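Local coordinates for oxidoreductase, short-chain dehydrogenase/reductase family (Aeromonas hydrophila subsp. hydrophila, PDB 3L6E), which probably works as a nucleotide-dependent oxidoreductase, perhaps reducing 3-dehydrosphinganine in sphingolipid metabolism, at residues Q29-G34 / A69-W74; V174-S179 / T220-G225; E79-C84 / G128-V133. All coordinates share one frame; numbering follows the deposited sequence.

The three contacts sample one parallel sheet of Rossmann type at different points across its width. Contact 3 pairs two central strands, its centre about 6 Å from that of the chain. Contacts 1 and 2 lie on opposite sides of the chain's centre, their centres about 24 Å apart, and each is about 13 Å from the centre of contact 3. Contact 1 packs a helix on the sheet, while contact 2 joins the last two strands beside the subunit interface. Contacts 2 and 3 touch: Asn132 O accepts from Leu176 N at 2.8 Å, a probable hydrogen bond. In this family the cofactor usually lies across the C-terminal strand ends, toward which segments 29-34, 79-84 and 128-133 run.

Contact 1: residues Q29-G34 / A69-W74; sequences QVSMMG and AAAVEW
Trp74 and Ala71 project from helix 61-75 onto Ser31 and its neighbours in strand 29-34, forming a helix-on-sheet layer of the Rossmann fold. The short axes are 9.0 Å apart and run nearly antiparallel, at 164°. This close approach suits the small residues at the centre, where the CA atoms of Ser31 and Ala71 are 5.7 Å apart. Ala71 CB touches two side chains, Ser31 OG at 3.6 Å and the selenomethionine Met33 CE, also at 3.6 Å. Met33 begins turned partly aside, but its chain is extended beyond CG and carries the terminal methyl to the alanine.

The helix belongs to the crossover that leaves strand 51-55 and enters strand 80-84, passing over strands 29-34 and 5-9 on the way. Beside Trp74, strand 51-55 contributes Ile52, and Ile7 of strand 5-9 meets Ala71.

Trp74 has CG anti to its backbone N (chi1 171°), and the six-membered part of its indole reaches the strand. Its CE3 lies 3.4 Å from Ser31 OG, a hydroxyl that is hydrogen-bonded to His5 NE2 and thereby satisfied although buried. Val30 N approaches the ring edge in plane, 3.9 Å from Trp74 CH2. Gln29 packs on the indole with both CB, 3.7 Å from the same CH2, and amide NE2, 4.0 Å from Trp74 CZ2; its chain bends at chi2, and its amide plane is turned 23° from that of the indole.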
ATOM      1  N   GLN A  29     -22.783   5.343  -1.661  1.00 24.79           N
ATOM      2  CA  GLN A  29     -23.737   5.149  -0.577  1.00 23.72           C
ATOM      3  C   GLN A  29     -23.133   4.191   0.435  1.00 22.14           C
ATOM      4  O   GLN A  29     -22.466   3.229   0.069  1.00 21.28           O
ATOM      5  CB  GLN A  29     -25.037   4.533  -1.094  1.00 25.04           C
ATOM      6  CG  GLN A  29     -25.738   5.319  -2.184  1.00 45.97           C
ATOM      7  CD  GLN A  29     -26.576   6.438  -1.628  1.00 26.64           C
ATOM      8  OE1 GLN A  29     -26.064   7.521  -1.318  1.00 46.48           O
ATOM      9  NE2 GLN A  29     -27.877   6.194  -1.499  1.00 46.30           N
ATOM     10  N   VAL A  30     -23.384   4.420   1.715  1.00 21.52           N
ATOM     11  CA  VAL A  30     -22.659   3.644   2.719  1.00 20.98           C
ATOM     12  C   VAL A  30     -23.578   3.068   3.777  1.00 20.41           C
ATOM     13  O   VAL A  30     -24.291   3.809   4.426  1.00 19.50           O
ATOM     14  CB  VAL A  30     -21.523   4.485   3.377  1.00 20.15           C
ATOM     15  CG1 VAL A  30     -20.773   3.662   4.378  1.00 12.74           C
ATOM     16  CG2 VAL A  30     -20.566   4.989   2.335  1.00 12.04           C
ATOM     17  N   SER A  31     -23.577   1.743   3.920  1.00 20.95           N
ATOM     18  CA  SER A  31     -24.279   1.106   5.025  1.00 22.12           C
ATOM     19  C   SER A  31     -23.323   1.041   6.215  1.00 23.91           C
ATOM     20  O   SER A  31     -22.352   0.262   6.209  1.00 23.42           O
ATOM     21  CB  SER A  31     -24.741  -0.293   4.644  1.00 21.29           C
ATOM     22  OG  SER A  31     -25.848  -0.228   3.779  1.00 45.00           O
HETATM   23  N   MSE A  32     -23.570   1.885   7.206  1.00 26.01           N
HETATM   24  CA  MSE A  32     -22.688   1.961   8.375  1.00 28.91           C
HETATM   25  C   MSE A  32     -23.088   0.918   9.410  1.00 28.51           C
HETATM   26  O   MSE A  32     -24.212   0.928   9.891  1.00 28.99           O
HETATM   27  CB  MSE A  32     -22.750   3.358   8.999  1.00 31.59           C
HETATM   28  CG  MSE A  32     -22.506   4.494   8.023  1.00 28.92           C
HETATM   29 SE   MSE A  32     -22.633   6.245   8.867  1.00 36.94          SE
HETATM   30  CE  MSE A  32     -24.438   6.135   9.586  1.00 28.71           C
HETATM   31  N   MSE A  33     -22.177   0.023   9.758  1.00 28.05           N
HETATM   32  CA  MSE A  33     -22.451  -0.915  10.852  1.00 28.76           C
HETATM   33  C   MSE A  33     -21.606  -0.613  12.080  1.00 27.59           C
HETATM   34  O   MSE A  33     -20.400  -0.429  11.964  1.00 26.92           O
HETATM   35  CB  MSE A  33     -22.227  -2.354  10.413  1.00 30.21           C
HETATM   36  CG  MSE A  33     -23.162  -2.780   9.283  1.00 23.74           C
HETATM   37 SE   MSE A  33     -22.824  -4.619   8.777  0.87 33.98          SE
HETATM   38  CE  MSE A  33     -24.046  -4.695   7.237  1.00 23.35           C
ATOM     39  N   GLY A  34     -22.253  -0.566  13.244  1.00 26.80           N
ATOM     40  CA  GLY A  34     -21.564  -0.259  14.483  1.00 27.04           C
ATOM     41  C   GLY A  34     -22.313  -0.683  15.729  1.00 27.49           C
ATOM     42  O   GLY A  34     -23.530  -0.867  15.714  1.00 27.19           O
ATOM     43  N   ALA A  69     -28.653  -8.186   5.990  1.00 25.93           N
ATOM     44  CA  ALA A  69     -29.951  -8.227   5.328  1.00 26.37           C
ATOM     45  C   ALA A  69     -30.574  -6.840   5.184  1.00 26.56           C
ATOM     46  O   ALA A  69     -31.182  -6.539   4.158  1.00 26.37           O
ATOM     47  CB  ALA A  69     -30.922  -9.176   6.064  1.00 26.23           C
ATOM     48  N   ALA A  70     -30.421  -6.006   6.214  1.00 26.44           N
ATOM     49  CA  ALA A  70     -30.885  -4.623   6.161  1.00 26.13           C
ATOM     50  C   ALA A  70     -30.022  -3.797   5.196  1.00 25.64           C
ATOM     51  O   ALA A  70     -30.547  -2.984   4.419  1.00 25.38           O
ATOM     52  CB  ALA A  70     -30.896  -4.002   7.565  1.00 26.53           C
ATOM     53  N   ALA A  71     -28.708  -4.019   5.234  1.00 24.79           N
ATOM     54  CA  ALA A  71     -27.789  -3.311   4.331  1.00 24.55           C
ATOM     55  C   ALA A  71     -28.114  -3.565   2.850  1.00 25.30           C
ATOM     56  O   ALA A  71     -28.290  -2.617   2.069  1.00 25.94           O
ATOM     57  CB  ALA A  71     -26.364  -3.681   4.620  1.00 23.32           C
ATOM     58  N   VAL A  72     -28.166  -4.838   2.467  1.00 25.00           N
ATOM     59  CA  VAL A  72     -28.589  -5.216   1.128  1.00 25.73           C
ATOM     60  C   VAL A  72     -30.001  -4.683   0.834  1.00 26.83           C
ATOM     61  O   VAL A  72     -30.264  -4.190  -0.263  1.00 27.45           O
ATOM     62  CB  VAL A  72     -28.516  -6.742   0.927  1.00 25.37           C
ATOM     63  CG1 VAL A  72     -29.282  -7.168  -0.336  1.00 19.30           C
ATOM     64  CG2 VAL A  72     -27.054  -7.193   0.855  1.00 19.17           C
ATOM     65  N   GLU A  73     -30.889  -4.747   1.824  1.00 27.36           N
ATOM     66  CA  GLU A  73     -32.242  -4.201   1.678  1.00 28.04           C
ATOM     67  C   GLU A  73     -32.209  -2.735   1.228  1.00 28.39           C
ATOM     68  O   GLU A  73     -32.966  -2.338   0.335  1.00 29.22           O
ATOM     69  CB  GLU A  73     -33.024  -4.353   2.989  1.00 28.50           C
ATOM     70  CG  GLU A  73     -34.392  -3.652   3.040  1.00 42.73           C
ATOM     71  CD  GLU A  73     -35.083  -3.783   4.398  1.00 29.36           C
ATOM     72  OE1 GLU A  73     -36.297  -3.471   4.482  1.00 42.67           O
ATOM     73  OE2 GLU A  73     -34.420  -4.199   5.384  1.00 42.83           O
ATOM     74  N   TRP A  74     -31.318  -1.948   1.833  1.00 27.60           N
ATOM     75  CA  TRP A  74     -31.275  -0.503   1.608  1.00 26.78           C
ATOM     76  C   TRP A  74     -30.392  -0.075   0.428  1.00 26.61           C
ATOM     77  O   TRP A  74     -30.708   0.891  -0.268  1.00 26.95           O
ATOM     78  CB  TRP A  74     -30.854   0.213   2.896  1.00 26.05           C
ATOM     79  CG  TRP A  74     -30.571   1.680   2.749  1.00 25.30           C
ATOM     80  CD1 TRP A  74     -31.455   2.706   2.901  1.00 25.58           C
ATOM     81  CD2 TRP A  74     -29.305   2.282   2.437  1.00 25.40           C
ATOM     82  NE1 TRP A  74     -30.823   3.908   2.689  1.00 25.46           N
ATOM     83  CE2 TRP A  74     -29.501   3.675   2.412  1.00 25.18           C
ATOM     84  CE3 TRP A  74     -28.024   1.775   2.178  1.00 25.27           C
ATOM     85  CZ2 TRP A  74     -28.463   4.573   2.142  1.00 25.45           C
ATOM     86  CZ3 TRP A  74     -26.988   2.671   1.916  1.00 25.35           C
ATOM     87  CH2 TRP A  74     -27.215   4.048   1.902  1.00 25.16           C
TER

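Contact 2: residues V174-S179 / T220-G225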
ATOM      1  N   VAL A 174      -8.318  -7.535   0.340  1.00 21.19           N
ATOM      2  CA  VAL A 174      -7.393  -6.425   0.543  1.00 20.72           C
ATOM      3  C   VAL A 174      -7.208  -6.226   2.053  1.00 19.69           C
ATOM      4  O   VAL A 174      -8.180  -6.099   2.805  1.00 18.89           O
ATOM      5  CB  VAL A 174      -7.893  -5.116  -0.121  1.00 20.72           C
ATOM      6  CG1 VAL A 174      -6.910  -3.961   0.138  1.00 11.54           C
ATOM      7  CG2 VAL A 174      -8.101  -5.312  -1.672  1.00 11.57           C
ATOM      8  N   ASN A 175      -5.958  -6.245   2.490  1.00 19.55           N
ATOM      9  CA  ASN A 175      -5.648  -6.089   3.911  1.00 20.06           C
ATOM     10  C   ASN A 175      -4.921  -4.758   4.155  1.00 18.69           C
ATOM     11  O   ASN A 175      -3.927  -4.490   3.529  1.00 18.86           O
ATOM     12  CB  ASN A 175      -4.812  -7.267   4.395  1.00 22.01           C
ATOM     13  CG  ASN A 175      -5.564  -8.583   4.364  1.00 26.75           C
ATOM     14  OD1 ASN A 175      -6.792  -8.640   4.488  1.00 23.70           O
ATOM     15  ND2 ASN A 175      -4.818  -9.662   4.216  1.00 24.32           N
ATOM     16  N   LEU A 176      -5.432  -3.930   5.054  1.00 18.22           N
ATOM     17  CA  LEU A 176      -4.902  -2.581   5.254  1.00 18.13           C
ATOM     18  C   LEU A 176      -4.384  -2.431   6.690  1.00 18.96           C
ATOM     19  O   LEU A 176      -5.082  -2.792   7.624  1.00 18.17           O
ATOM     20  CB  LEU A 176      -5.996  -1.534   4.987  1.00 17.28           C
ATOM     21  CG  LEU A 176      -6.818  -1.715   3.692  1.00 26.36           C
ATOM     22  CD1 LEU A 176      -8.130  -0.965   3.747  1.00 18.43           C
ATOM     23  CD2 LEU A 176      -6.044  -1.327   2.454  1.00 16.72           C
ATOM     24  N   TYR A 177      -3.175  -1.878   6.834  1.00 19.10           N
ATOM     25  CA  TYR A 177      -2.476  -1.808   8.112  1.00 20.66           C
ATOM     26  C   TYR A 177      -2.060  -0.383   8.515  1.00 20.90           C
ATOM     27  O   TYR A 177      -0.934   0.034   8.256  1.00 22.42           O
ATOM     28  CB  TYR A 177      -1.235  -2.708   8.054  1.00 20.74           C
ATOM     29  CG  TYR A 177      -1.528  -4.147   7.699  1.00 23.43           C
ATOM     30  CD1 TYR A 177      -1.791  -4.537   6.357  1.00 21.10           C
ATOM     31  CD2 TYR A 177      -1.515  -5.129   8.681  1.00 20.85           C
ATOM     32  CE1 TYR A 177      -2.031  -5.876   6.035  1.00 23.16           C
ATOM     33  CE2 TYR A 177      -1.749  -6.461   8.379  1.00 22.97           C
ATOM     34  CZ  TYR A 177      -2.000  -6.836   7.056  1.00 21.79           C
ATOM     35  OH  TYR A 177      -2.261  -8.165   6.780  1.00 23.82           O
ATOM     36  N   PRO A 178      -2.976   0.382   9.091  1.00 20.89           N
ATOM     37  CA  PRO A 178      -2.602   1.674   9.676  1.00 22.50           C
ATOM     38  C   PRO A 178      -1.969   1.432  11.033  1.00 24.39           C
ATOM     39  O   PRO A 178      -2.680   1.040  11.947  1.00 24.98           O
ATOM     40  CB  PRO A 178      -3.952   2.366   9.921  1.00 22.19           C
ATOM     41  CG  PRO A 178      -5.021   1.403   9.471  1.00 34.91           C
ATOM     42  CD  PRO A 178      -4.393   0.057   9.321  1.00 21.20           C
ATOM     43  N   SER A 179      -0.665   1.644  11.161  1.00 25.81           N
ATOM     44  CA  SER A 179       0.026   1.515  12.449  1.00 27.53           C
ATOM     45  C   SER A 179       0.271   2.869  13.076  1.00 30.29           C
ATOM     46  O   SER A 179       1.059   3.669  12.558  1.00 29.81           O
ATOM     47  CB  SER A 179       1.371   0.815  12.285  1.00 26.77           C
ATOM     48  OG  SER A 179       1.215  -0.586  12.281  1.00 41.06           O
ATOM     49  N   THR A 220      -3.291  -5.192  -2.962  1.00 19.74           N
ATOM     50  CA  THR A 220      -3.651  -6.341  -2.138  1.00 19.35           C
ATOM     51  C   THR A 220      -3.370  -6.091  -0.653  1.00 19.66           C
ATOM     52  O   THR A 220      -4.065  -6.623   0.208  1.00 19.89           O
ATOM     53  CB  THR A 220      -2.922  -7.620  -2.593  1.00 19.23           C
ATOM     54  OG1 THR A 220      -1.513  -7.379  -2.616  1.00 21.50           O
ATOM     55  CG2 THR A 220      -3.405  -8.083  -4.017  1.00 21.14           C
ATOM     56  N   ASP A 221      -2.355  -5.273  -0.368  1.00 20.00           N
ATOM     57  CA  ASP A 221      -1.926  -4.995   1.007  1.00 20.51           C
ATOM     58  C   ASP A 221      -1.366  -3.590   1.112  1.00 20.20           C
ATOM     59  O   ASP A 221      -0.570  -3.158   0.274  1.00 19.71           O
ATOM     60  CB  ASP A 221      -0.863  -6.011   1.507  1.00 20.32           C
ATOM     61  CG  ASP A 221      -1.221  -7.459   1.169  1.00 32.93           C
ATOM     62  OD1 ASP A 221      -1.830  -8.178   2.010  1.00 20.06           O
ATOM     63  OD2 ASP A 221      -0.880  -7.875   0.043  1.00 21.33           O
ATOM     64  N   LEU A 222      -1.769  -2.885   2.159  1.00 20.32           N
ATOM     65  CA  LEU A 222      -1.321  -1.508   2.365  1.00 20.03           C
ATOM     66  C   LEU A 222      -0.867  -1.272   3.811  1.00 18.61           C
ATOM     67  O   LEU A 222      -1.643  -1.412   4.717  1.00 17.95           O
ATOM     68  CB  LEU A 222      -2.446  -0.528   2.015  1.00 20.28           C
ATOM     69  CG  LEU A 222      -2.140   0.961   2.144  1.00 20.75           C
ATOM     70  CD1 LEU A 222      -1.166   1.442   1.063  1.00 21.26           C
ATOM     71  CD2 LEU A 222      -3.413   1.808   2.153  1.00 21.47           C
ATOM     72  N   PHE A 223       0.392  -0.890   3.996  1.00 18.79           N
ATOM     73  CA  PHE A 223       0.948  -0.638   5.318  1.00 18.86           C
ATOM     74  C   PHE A 223       1.202   0.858   5.473  1.00 18.90           C
ATOM     75  O   PHE A 223       1.931   1.451   4.690  1.00 18.60           O
ATOM     76  CB  PHE A 223       2.243  -1.446   5.527  1.00 18.67           C
ATOM     77  CG  PHE A 223       2.035  -2.938   5.531  1.00 18.94           C
ATOM     78  CD1 PHE A 223       1.878  -3.640   4.336  1.00 19.05           C
ATOM     79  CD2 PHE A 223       1.989  -3.646   6.730  1.00 18.52           C
ATOM     80  CE1 PHE A 223       1.684  -5.025   4.331  1.00 18.47           C
ATOM     81  CE2 PHE A 223       1.784  -5.015   6.741  1.00 18.99           C
ATOM     82  CZ  PHE A 223       1.639  -5.716   5.534  1.00 19.13           C
ATOM     83  N   ILE A 224       0.561   1.469   6.461  1.00 19.46           N
ATOM     84  CA  ILE A 224       0.774   2.894   6.746  1.00 20.30           C
ATOM     85  C   ILE A 224       1.428   3.047   8.108  1.00 21.43           C
ATOM     86  O   ILE A 224       0.965   2.456   9.076  1.00 20.82           O
ATOM     87  CB  ILE A 224      -0.555   3.678   6.763  1.00 19.77           C
ATOM     88  CG1 ILE A 224      -1.371   3.402   5.495  1.00 20.36           C
ATOM     89  CG2 ILE A 224      -0.299   5.187   6.909  1.00 21.50           C
ATOM     90  CD1 ILE A 224      -2.837   3.699   5.700  1.00 19.20           C
ATOM     91  N   GLY A 225       2.486   3.858   8.187  1.00 23.81           N
ATOM     92  CA  GLY A 225       3.169   4.125   9.464  1.00 25.35           C
ATOM     93  C   GLY A 225       3.190   5.599   9.825  1.00 27.44           C
ATOM     94  O   GLY A 225       3.057   6.455   8.952  1.00 26.19           O
TER
HETATM   95  O   HOH W   1      -1.762  -9.276   4.509  1.00 27.19           O
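Tyr177 is held through both its N-H and its carbonyl by strand 220-225: its N donates to Leu222 O at 2.7 Å, and its O accepts from Ile224 N at the same length. Three more backbone bonds continue this parallel pairing, including Ser179 N to Ile224 O at 2.8 Å. Pro178 lacks an N-H, but the donors to strand 220-225 are Asn175, Tyr177 and Ser179, so proline is tolerated there. Among the side chains, Tyr177 OH donates to a water at 2.6 Å, which in turn donates to Asp221 OD1 at 2.7 Å. Asp221 also forms a salt bridge with Arg163 of helix 145-165.

Similar first torsions, CG anti to the carbonyl carbon (chi1 -56° and -65°), send Tyr177 and Phe223 the same way and bring Phe223 CE2 over the Tyr177 ring in an offset stack, centroids 4.2 Å apart and planes at 6°. On the opposite face, Leu176 CD2 packs on Leu222 CB at 3.7 Å, and helix 200-210 covers these leucines.

Strand 220-225 pairs antiparallel with its copy in the second subunit, continuing the sheet through the dimer. Stack and water join this interface strand to strand 174-179, and Arg163 probably offsets the charge of buried Asp221.

Contact 3: residues E79-C84 / G128-V133; sequences ELVLHC and GVLANV
Val81 and Ala131 sit at the middle of five backbone hydrogen bonds that zip together neighbouring central strands of the parallel Rossmann-type sheet, which a crossover through helix 98-123 connects. Ala131 N donates to Val81 O at 2.7 Å, and Ala131 O accepts from His83 N almost straight. At the start Gly128 has a positive phi and its CA lies 3.5 Å from Glu79 O; a CB would run into that oxygen and the preceding carbonyl O, so the position suits glycine.

On the face bearing Leu80, Leu82 and Cys84, branched and small groups interlock. Leu80 CD1 rests against both Val129 CG1, at 3.6 Å, and the small Ala131, whose CB it approaches to 3.7 Å. Leu82 CD2 meets the same Ala131 CB at 3.8 Å, and Cys84 SG touches Val133 CG2, also at 3.8 Å. Leu15 and Leu19 of helix 14-25 pack over this end.

The other face carries Val81, Leu130 and a polar pair. His83 has CG anti to its backbone N (chi1 -174°), and its ND1 gives a weak hydrogen bond to Asn132 OD1 at 3.1 Å, bent to 132°. Asn132 OD1 meets the imidazole at its edge, with the amide plane turned 66° from the ring. Helix 98-123 positions this pair: Ser111 OG makes a weak hydrogen bond with His83 NE2, while Thr112 packs against both residues.

Each imidazole nitrogen thus has a polar partner, which should make the ring tolerable in the buried interior and limit its rotation, though two weak bonds probably hold it less firmly than the backbone holds the strands.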
ATOM      1  N   GLU A  79     -20.412  -3.465  -3.438  1.00 24.32           N
ATOM      2  CA  GLU A  79     -19.141  -3.601  -4.145  1.00 25.93           C
ATOM      3  C   GLU A  79     -17.955  -3.753  -3.170  1.00 26.17           C
ATOM      4  O   GLU A  79     -16.949  -4.408  -3.485  1.00 26.54           O
ATOM      5  CB  GLU A  79     -18.888  -2.379  -5.033  1.00 27.23           C
ATOM      6  CG  GLU A  79     -20.031  -2.032  -5.984  1.00 46.61           C
ATOM      7  CD  GLU A  79     -19.762  -0.762  -6.775  1.00 29.52           C
ATOM      8  OE1 GLU A  79     -20.284  -0.641  -7.913  1.00 46.75           O
ATOM      9  OE2 GLU A  79     -19.021   0.111  -6.259  1.00 46.76           O
ATOM     10  N   LEU A  80     -18.059  -3.130  -1.998  1.00 25.35           N
ATOM     11  CA  LEU A  80     -16.957  -3.158  -1.039  1.00 24.90           C
ATOM     12  C   LEU A  80     -17.474  -3.359   0.366  1.00 25.10           C
ATOM     13  O   LEU A  80     -18.406  -2.672   0.804  1.00 25.18           O
ATOM     14  CB  LEU A  80     -16.092  -1.885  -1.135  1.00 23.90           C
ATOM     15  CG  LEU A  80     -15.098  -1.530  -0.015  1.00 32.73           C
ATOM     16  CD1 LEU A  80     -13.999  -2.567   0.101  1.00 23.10           C
ATOM     17  CD2 LEU A  80     -14.493  -0.121  -0.198  1.00 23.92           C
ATOM     18  N   VAL A  81     -16.889  -4.346   1.046  1.00 25.03           N
ATOM     19  CA  VAL A  81     -17.093  -4.533   2.467  1.00 24.79           C
ATOM     20  C   VAL A  81     -15.795  -4.136   3.154  1.00 25.19           C
ATOM     21  O   VAL A  81     -14.733  -4.739   2.951  1.00 24.52           O
ATOM     22  CB  VAL A  81     -17.561  -5.960   2.845  1.00 24.74           C
ATOM     23  CG1 VAL A  81     -17.732  -6.080   4.371  1.00 11.65           C
ATOM     24  CG2 VAL A  81     -18.909  -6.247   2.200  1.00 12.39           C
ATOM     25  N   LEU A  82     -15.896  -3.067   3.931  1.00 25.73           N
ATOM     26  CA  LEU A  82     -14.766  -2.503   4.623  1.00 25.84           C
ATOM     27  C   LEU A  82     -14.918  -2.882   6.072  1.00 25.88           C
ATOM     28  O   LEU A  82     -15.784  -2.360   6.772  1.00 26.42           O
ATOM     29  CB  LEU A  82     -14.760  -0.990   4.470  1.00 26.36           C
ATOM     30  CG  LEU A  82     -13.463  -0.344   4.000  1.00 35.78           C
ATOM     31  CD1 LEU A  82     -13.546   1.166   4.117  1.00 26.81           C
ATOM     32  CD2 LEU A  82     -12.292  -0.870   4.782  1.00 26.97           C
ATOM     33  N   HIS A  83     -14.116  -3.835   6.510  1.00 25.44           N
ATOM     34  CA  HIS A  83     -14.224  -4.289   7.878  1.00 25.89           C
ATOM     35  C   HIS A  83     -13.202  -3.589   8.762  1.00 28.05           C
ATOM     36  O   HIS A  83     -11.994  -3.730   8.570  1.00 27.87           O
ATOM     37  CB  HIS A  83     -14.106  -5.805   7.995  1.00 24.44           C
ATOM     38  CG  HIS A  83     -14.362  -6.309   9.381  1.00 24.43           C
ATOM     39  ND1 HIS A  83     -13.376  -6.859  10.170  1.00 24.50           N
ATOM     40  CD2 HIS A  83     -15.482  -6.296  10.137  1.00 23.61           C
ATOM     41  CE1 HIS A  83     -13.882  -7.178  11.346  1.00 23.16           C
ATOM     42  NE2 HIS A  83     -15.156  -6.842  11.352  1.00 24.72           N
ATOM     43  N   CYS A  84     -13.710  -2.807   9.706  1.00 30.39           N
ATOM     44  CA  CYS A  84     -12.886  -2.129  10.687  1.00 33.41           C
ATOM     45  C   CYS A  84     -13.023  -2.819  12.025  1.00 36.84           C
ATOM     46  O   CYS A  84     -13.853  -2.426  12.831  1.00 36.02           O
ATOM     47  CB  CYS A  84     -13.302  -0.672  10.819  1.00 32.86           C
ATOM     48  SG  CYS A  84     -12.994   0.262   9.351  1.00 34.51           S
ATOM     49  N   GLY A 128     -16.221  -8.416  -6.288  1.00 29.31           N
ATOM     50  CA  GLY A 128     -16.156  -7.247  -5.416  1.00 28.81           C
ATOM     51  C   GLY A 128     -14.969  -7.304  -4.473  1.00 28.13           C
ATOM     52  O   GLY A 128     -14.043  -8.086  -4.680  1.00 28.33           O
ATOM     53  N   VAL A 129     -14.997  -6.468  -3.432  1.00 27.08           N
ATOM     54  CA  VAL A 129     -13.849  -6.291  -2.533  1.00 25.21           C
ATOM     55  C   VAL A 129     -14.198  -6.493  -1.045  1.00 23.89           C
ATOM     56  O   VAL A 129     -15.186  -5.941  -0.543  1.00 22.33           O
ATOM     57  CB  VAL A 129     -13.148  -4.921  -2.794  1.00 25.31           C
ATOM     58  CG1 VAL A 129     -11.932  -4.712  -1.899  1.00 19.67           C
ATOM     59  CG2 VAL A 129     -12.709  -4.821  -4.267  1.00 19.79           C
ATOM     60  N   LEU A 130     -13.395  -7.331  -0.376  1.00 23.50           N
ATOM     61  CA  LEU A 130     -13.427  -7.497   1.075  1.00 23.49           C
ATOM     62  C   LEU A 130     -12.160  -6.899   1.648  1.00 22.96           C
ATOM     63  O   LEU A 130     -11.062  -7.477   1.532  1.00 23.26           O
ATOM     64  CB  LEU A 130     -13.532  -8.965   1.521  1.00 23.22           C
ATOM     65  CG  LEU A 130     -13.341  -9.208   3.030  1.00 30.38           C
ATOM     66  CD1 LEU A 130     -14.437  -8.575   3.856  1.00 22.62           C
ATOM     67  CD2 LEU A 130     -13.212 -10.710   3.380  1.00 23.36           C
ATOM     68  N   ALA A 131     -12.322  -5.742   2.272  1.00 21.69           N
ATOM     69  CA  ALA A 131     -11.173  -5.010   2.776  1.00 20.78           C
ATOM     70  C   ALA A 131     -11.230  -5.072   4.271  1.00 19.71           C
ATOM     71  O   ALA A 131     -12.265  -4.787   4.861  1.00 19.25           O
ATOM     72  CB  ALA A 131     -11.181  -3.579   2.283  1.00 19.99           C
ATOM     73  N   ASN A 132     -10.120  -5.481   4.870  1.00 19.56           N
ATOM     74  CA  ASN A 132     -10.025  -5.598   6.309  1.00 20.48           C
ATOM     75  C   ASN A 132      -8.991  -4.629   6.865  1.00 22.41           C
ATOM     76  O   ASN A 132      -7.887  -4.501   6.313  1.00 22.37           O
ATOM     77  CB  ASN A 132      -9.666  -7.014   6.703  1.00 20.32           C
ATOM     78  CG  ASN A 132     -10.871  -7.875   6.918  1.00 13.62           C
ATOM     79  OD1 ASN A 132     -11.483  -7.869   7.977  1.00 21.04           O
ATOM     80  ND2 ASN A 132     -11.212  -8.645   5.912  1.00 21.63           N
ATOM     81  N   VAL A 133      -9.364  -3.958   7.949  1.00 23.74           N
ATOM     82  CA  VAL A 133      -8.469  -3.047   8.651  1.00 25.67           C
ATOM     83  C   VAL A 133      -7.907  -3.762   9.881  1.00 27.89           C
ATOM     84  O   VAL A 133      -8.647  -4.146  10.782  1.00 27.65           O
ATOM     85  CB  VAL A 133      -9.167  -1.734   9.084  1.00 25.25           C
ATOM     86  CG1 VAL A 133      -8.158  -0.780   9.745  1.00 28.34           C
ATOM     87  CG2 VAL A 133      -9.772  -1.052   7.894  1.00 27.65           C
TER